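PDB 4I17: exported protein from Bacteroides fragilis, which is of unknown function but, as a helical TPR-repeat protein, probably serves as a scaffold for binding other proteins or peptides. Local coordinates for residues 44-49 and 72-77. Residues are numbered along the deposited sequence; the frame is centred on the assembly and turned at random.
Sequences TAYNCG and NYNLAN
Tyr46 meets Asn74 through the face of its ring. Asn74 ND2 stands 3.6 Å above the ring plane and over its centre, and its nearly equal distances to the ring carbons, 3.8 Å to Tyr46 CG for instance, confirm the central position. Ring and amide planes lie 57° apart, so the amide is inclined to the ring rather than stacked flat on it, and its nitrogen leads. The rotation of Tyr46 about chi1 (175°), which sets CG anti to the backbone N, carries the ring from helix 42-54 across to the start of helix 75-88.

Asn77, in the first turn of that second helix, takes the rim of the same ring. Its backbone O lies close to the ring plane, beside the edge, 3.7 Å from Tyr46 CE1, while its CB approaches the phenol end, 3.8 Å from Tyr46 OH. Asn77 ND2 also donates to Asn74 OD1 at 2.8 Å, with an N-H...O angle of 152°. This bond probably limits rotation of the Asn74 amide and keeps ND2 over the Tyr46 ring. Asn74 occupies the N-cap position of helix 75-88, yet its side chain makes no capping bond.

Nearer the backbone of Tyr46, its CB lies 3.7 Å from Tyr73 CE2, at the edge of the Tyr73 ring. One face of that ring is met by Asn74 CB, displaced from its centre. Phe65 of the intervening helix 58-70 also meets the Tyr46 ring, joining this contact to the helix-on-helix packing of the TPR array.

No hydrogen bond links the two segments; they meet at the protein surface by van der Waals packing and by an amide nitrogen over an aromatic face, with at most a weak polar attraction to the pi cloud, because neither N-H points at the ring centre.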
loop_
_atom_site.group_PDB
_atom_site.type_symbol
_atom_site.label_atom_id
_atom_site.label_comp_id
_atom_site.label_asym_id
_atom_site.label_seq_id
_atom_site.Cartn_x
_atom_site.Cartn_y
_atom_site.Cartn_z
ATOM N N THR A 44 -23.601 -5.614 12.825
ATOM C CA THR A 44 -23.100 -6.594 13.780
ATOM C C THR A 44 -21.956 -7.371 13.153
ATOM O O THR A 44 -20.986 -7.626 13.843
ATOM C CB THR A 44 -24.227 -7.498 14.256
ATOM O OG1 THR A 44 -25.156 -6.665 14.952
ATOM C CG2 THR A 44 -23.733 -8.589 15.198
ATOM N N ALA A 45 -22.037 -7.720 11.849
ATOM C CA ALA A 45 -20.910 -8.427 11.207
ATOM C C ALA A 45 -19.603 -7.615 11.288
ATOM O O ALA A 45 -18.562 -8.191 11.594
ATOM C CB ALA A 45 -21.231 -8.736 9.761
ATOM N N TYR A 46 -19.661 -6.294 11.034
ATOM C CA TYR A 46 -18.492 -5.441 11.120
ATOM C C TYR A 46 -17.959 -5.476 12.582
ATOM O O TYR A 46 -16.767 -5.694 12.801
ATOM C CB TYR A 46 -18.811 -3.999 10.641
ATOM C CG TYR A 46 -17.611 -3.094 10.844
ATOM C CD1 TYR A 46 -16.553 -3.096 9.935
ATOM C CD2 TYR A 46 -17.460 -2.359 12.017
ATOM C CE1 TYR A 46 -15.391 -2.375 10.179
ATOM C CE2 TYR A 46 -16.303 -1.631 12.270
ATOM C CZ TYR A 46 -15.265 -1.655 11.350
ATOM O OH TYR A 46 -14.115 -0.947 11.574
ATOM N N ASN A 47 -18.852 -5.280 13.576
ATOM C CA ASN A 47 -18.415 -5.292 14.978
ATOM C C ASN A 47 -17.794 -6.629 15.339
ATOM O O ASN A 47 -16.808 -6.666 16.066
ATOM C CB ASN A 47 -19.606 -5.017 15.904
ATOM C CG ASN A 47 -19.999 -3.565 15.918
ATOM O OD1 ASN A 47 -19.208 -2.662 15.598
ATOM N ND2 ASN A 47 -21.212 -3.307 16.336
ATOM N N CYS A 48 -18.379 -7.726 14.822
ATOM C CA CYS A 48 -17.906 -9.094 15.092
ATOM C C CYS A 48 -16.498 -9.276 14.520
ATOM O O CYS A 48 -15.638 -9.836 15.204
ATOM C CB CYS A 48 -18.884 -10.120 14.528
ATOM S SG CYS A 48 -18.612 -11.812 15.127
ATOM N N GLY A 49 -16.247 -8.739 13.317
ATOM C CA GLY A 49 -14.913 -8.794 12.688
ATOM C C GLY A 49 -13.857 -8.100 13.524
ATOM O O GLY A 49 -12.756 -8.642 13.718
ATOM N N ASN A 72 -22.354 -4.268 1.242
ATOM C CA ASN A 72 -22.000 -2.873 0.879
ATOM C C ASN A 72 -22.076 -1.969 2.085
ATOM O O ASN A 72 -22.529 -0.831 1.975
ATOM C CB ASN A 72 -22.973 -2.323 -0.206
ATOM C CG ASN A 72 -23.215 -3.233 -1.369
ATOM O OD1 ASN A 72 -24.327 -3.739 -1.581
ATOM N ND2 ASN A 72 -22.183 -3.480 -2.117
ATOM N N TYR A 73 -21.688 -2.489 3.248
ATOM C CA TYR A 73 -21.776 -1.729 4.484
ATOM C C TYR A 73 -20.410 -1.230 4.910
ATOM O O TYR A 73 -19.492 -2.046 5.047
ATOM C CB TYR A 73 -22.367 -2.610 5.618
ATOM C CG TYR A 73 -22.313 -1.911 6.960
ATOM C CD1 TYR A 73 -23.107 -0.795 7.218
ATOM C CD2 TYR A 73 -21.422 -2.322 7.946
ATOM C CE1 TYR A 73 -22.993 -0.091 8.415
ATOM C CE2 TYR A 73 -21.327 -1.649 9.160
ATOM C CZ TYR A 73 -22.093 -0.515 9.376
ATOM O OH TYR A 73 -22.003 0.156 10.571
ATOM N N ASN A 74 -20.298 0.084 5.229
ATOM C CA ASN A 74 -19.069 0.642 5.823
ATOM C C ASN A 74 -17.831 0.122 5.077
ATOM O O ASN A 74 -16.898 -0.410 5.685
ATOM C CB ASN A 74 -19.045 0.151 7.294
ATOM C CG ASN A 74 -18.212 0.935 8.255
ATOM O OD1 ASN A 74 -17.719 2.006 7.941
ATOM N ND2 ASN A 74 -18.023 0.390 9.455
ATOM N N LEU A 75 -17.882 0.198 3.749
ATOM C CA LEU A 75 -16.917 -0.447 2.871
ATOM C C LEU A 75 -15.477 -0.110 3.102
ATOM O O LEU A 75 -14.680 -1.037 3.125
ATOM C CB LEU A 75 -17.259 -0.206 1.412
ATOM C CG LEU A 75 -18.415 -1.042 0.924
ATOM C CD1 LEU A 75 -18.759 -0.681 -0.508
ATOM C CD2 LEU A 75 -18.093 -2.533 1.025
ATOM N N ALA A 76 -15.115 1.159 3.262
ATOM C CA ALA A 76 -13.692 1.453 3.481
ATOM C C ALA A 76 -13.194 0.807 4.775
ATOM O O ALA A 76 -12.135 0.174 4.781
ATOM C CB ALA A 76 -13.457 2.950 3.522
ATOM N N ASN A 77 -13.970 0.911 5.843
ATOM C CA ASN A 77 -13.584 0.302 7.114
ATOM C C ASN A 77 -13.567 -1.221 7.040
ATOM O O ASN A 77 -12.701 -1.837 7.666
ATOM C CB ASN A 77 -14.522 0.766 8.217
ATOM C CG ASN A 77 -14.216 2.184 8.626
ATOM O OD1 ASN A 77 -13.063 2.613 8.643
ATOM N ND2 ASN A 77 -15.245 2.961 8.881
#